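Fructose-bisphosphate aldolase (Slackia heliotrinireducens, PDB 4MOZ) is an aldolase of the DeoC/LacD family, an enzyme built on a closed eight-stranded beta/alpha barrel. Local coordinates at residues C[85-90]-C[99-104]. Sequence-based numbering, arbitrary orientation.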
loop_
_atom_site.group_PDB
_atom_site.type_symbol
_atom_site.label_atom_id
_atom_site.label_comp_id
_atom_site.label_asym_id
_atom_site.label_seq_id
_atom_site.Cartn_x
_atom_site.Cartn_y
_atom_site.Cartn_z
ATOM N N GLY C 85 -15.828 -18.021 -2.615
ATOM C CA GLY C 85 -15.356 -19.333 -3.054
ATOM C C GLY C 85 -16.310 -20.464 -2.725
ATOM O O GLY C 85 -16.613 -21.299 -3.582
ATOM N N LEU C 86 -16.787 -20.476 -1.481
ATOM C CA LEU C 86 -17.735 -21.473 -1.005
ATOM C C LEU C 86 -18.994 -21.476 -1.868
ATOM O O LEU C 86 -19.425 -22.530 -2.353
ATOM C CB LEU C 86 -18.089 -21.205 0.460
ATOM C CG LEU C 86 -19.180 -22.063 1.105
ATOM C CD1 LEU C 86 -18.705 -23.494 1.315
ATOM C CD2 LEU C 86 -19.617 -21.439 2.420
ATOM N N ILE C 87 -19.564 -20.287 -2.058
ATOM C CA ILE C 87 -20.722 -20.107 -2.924
ATOM C C ILE C 87 -20.432 -20.573 -4.362
ATOM O O ILE C 87 -21.251 -21.268 -4.963
ATOM C CB ILE C 87 -21.238 -18.646 -2.884
ATOM C CG1 ILE C 87 -21.720 -18.290 -1.469
ATOM C CG2 ILE C 87 -22.373 -18.447 -3.877
ATOM C CD1 ILE C 87 -22.011 -16.813 -1.249
ATOM N N ALA C 88 -19.257 -20.227 -4.889
ATOM C CA ALA C 88 -18.875 -20.588 -6.260
ATOM C C ALA C 88 -18.860 -22.099 -6.521
ATOM O O ALA C 88 -19.174 -22.542 -7.630
ATOM C CB ALA C 88 -17.523 -19.981 -6.611
ATOM N N ARG C 89 -18.505 -22.879 -5.503
ATOM C CA ARG C 89 -18.336 -24.323 -5.673
ATOM C C ARG C 89 -19.656 -25.086 -5.677
ATOM O O ARG C 89 -19.710 -26.219 -6.150
ATOM C CB ARG C 89 -17.404 -24.911 -4.605
ATOM C CG ARG C 89 -16.069 -24.197 -4.434
ATOM C CD ARG C 89 -15.142 -24.342 -5.630
ATOM N NE ARG C 89 -14.725 -25.724 -5.868
ATOM C CZ ARG C 89 -13.821 -26.080 -6.777
ATOM N NH1 ARG C 89 -13.225 -25.157 -7.519
ATOM N NH2 ARG C 89 -13.506 -27.358 -6.938
ATOM N N TYR C 90 -20.715 -24.462 -5.162
ATOM C CA TYR C 90 -22.007 -25.137 -5.015
ATOM C C TYR C 90 -23.195 -24.445 -5.687
ATOM O O TYR C 90 -24.201 -25.098 -5.971
ATOM C CB TYR C 90 -22.319 -25.351 -3.534
ATOM C CG TYR C 90 -21.367 -26.294 -2.833
ATOM C CD1 TYR C 90 -21.616 -27.665 -2.806
ATOM C CD2 TYR C 90 -20.218 -25.815 -2.195
ATOM C CE1 TYR C 90 -20.755 -28.538 -2.161
ATOM C CE2 TYR C 90 -19.346 -26.680 -1.551
ATOM C CZ TYR C 90 -19.621 -28.042 -1.539
ATOM O OH TYR C 90 -18.768 -28.916 -0.906
ATOM N N TYR C 99 -28.106 -15.266 -2.281
ATOM C CA TYR C 99 -26.746 -15.289 -1.738
ATOM C C TYR C 99 -26.247 -13.914 -1.316
ATOM O O TYR C 99 -26.390 -12.930 -2.048
ATOM C CB TYR C 99 -25.763 -15.927 -2.729
ATOM C CG TYR C 99 -26.000 -17.407 -2.940
ATOM C CD1 TYR C 99 -25.616 -18.341 -1.971
ATOM C CD2 TYR C 99 -26.606 -17.876 -4.109
ATOM C CE1 TYR C 99 -25.836 -19.695 -2.160
ATOM C CE2 TYR C 99 -26.829 -19.230 -4.310
ATOM C CZ TYR C 99 -26.443 -20.136 -3.335
ATOM O OH TYR C 99 -26.662 -21.484 -3.530
ATOM N N LEU C 100 -25.675 -13.868 -0.115
ATOM C CA LEU C 100 -24.963 -12.702 0.372
ATOM C C LEU C 100 -23.490 -13.087 0.483
ATOM O O LEU C 100 -23.127 -13.967 1.277
ATOM C CB LEU C 100 -25.499 -12.279 1.736
ATOM C CG LEU C 100 -25.031 -10.920 2.265
ATOM C CD1 LEU C 100 -26.079 -9.857 1.985
ATOM C CD2 LEU C 100 -24.768 -10.999 3.758
ATOM N N VAL C 101 -22.646 -12.440 -0.319
ATOM C CA VAL C 101 -21.219 -12.757 -0.340
ATOM C C VAL C 101 -20.474 -12.038 0.785
ATOM O O VAL C 101 -20.397 -10.804 0.818
ATOM C CB VAL C 101 -20.577 -12.452 -1.709
ATOM C CG1 VAL C 101 -19.095 -12.810 -1.698
ATOM C CG2 VAL C 101 -21.298 -13.219 -2.812
ATOM N N LYS C 102 -19.942 -12.829 1.712
ATOM C CA LYS C 102 -19.164 -12.303 2.822
ATOM C C LYS C 102 -17.767 -11.935 2.324
ATOM O O LYS C 102 -16.957 -12.809 2.020
ATOM C CB LYS C 102 -19.116 -13.318 3.970
ATOM C CG LYS C 102 -18.366 -12.858 5.212
ATOM C CD LYS C 102 -18.925 -11.557 5.772
ATOM C CE LYS C 102 -18.617 -11.416 7.252
ATOM N NZ LYS C 102 -17.154 -11.279 7.499
HETATM N N MSE C 103 -17.506 -10.632 2.248
HETATM C CA MSE C 103 -16.319 -10.084 1.582
HETATM C C MSE C 103 -15.009 -10.272 2.342
HETATM O O MSE C 103 -13.951 -10.384 1.726
HETATM C CB MSE C 103 -16.516 -8.594 1.297
HETATM C CG MSE C 103 -17.665 -8.295 0.371
HETATM SE SE MSE C 103 -17.446 -9.100 -1.386
HETATM C CE MSE C 103 -15.946 -8.031 -2.041
ATOM N N ASN C 104 -15.069 -10.267 3.668
ATOM C CA ASN C 104 -13.871 -10.495 4.467
ATOM C C ASN C 104 -13.999 -11.698 5.395
ATOM O O ASN C 104 -15.106 -12.133 5.695
ATOM C CB ASN C 104 -13.442 -9.220 5.217
ATOM C CG ASN C 104 -14.428 -8.778 6.291
ATOM O OD1 ASN C 104 -15.601 -9.167 6.304
ATOM N ND2 ASN C 104 -13.948 -7.933 7.195
#
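I87, on helix 84-90, meets Y99 and V101 of strand 99-102 where the two segments run obliquely antiparallel, with 139° between the N-to-C directions of their short helix and strand axes and 9.2 Å between those axes at closest approach. No hydrogen bond crosses between them, and the contact is carried by one isoleucine facing the strand. Its methyl branch CG2 lies over a face of the Y99 ring, 3.9 Å from the ring centroid and 18° off the ring normal, a CH-pi contact displaced toward the rim on the CD1 side. The other branch continues past the ring toward the strand backbone: with CG1 beside the backbone N and the chain extended at chi2 (169°), CD1 comes to 4.0 Å from V101 CG2 and also lies against the carbonyl O of L100. CG2 thus rests on the aromatic face, while CG1 and CD1 both pass close to Y99 CD1 on the way to V101. M131 of helix 125-132 also packs on I87, and V128 of the same helix on V101, while F69 of helix 66-74 lies against Y99; all of the touching residues are buried. The hydroxyl of Y99 is hydrogen-bonded to the carbonyl O of Y94, in the loop that joins helix to strand. Strand 79-82, helix 84-90 and strand 99-102 form a beta-alpha-beta crossover, and I87 packs its helix onto the outside of the parallel barrel, as in the TIM-barrel fold.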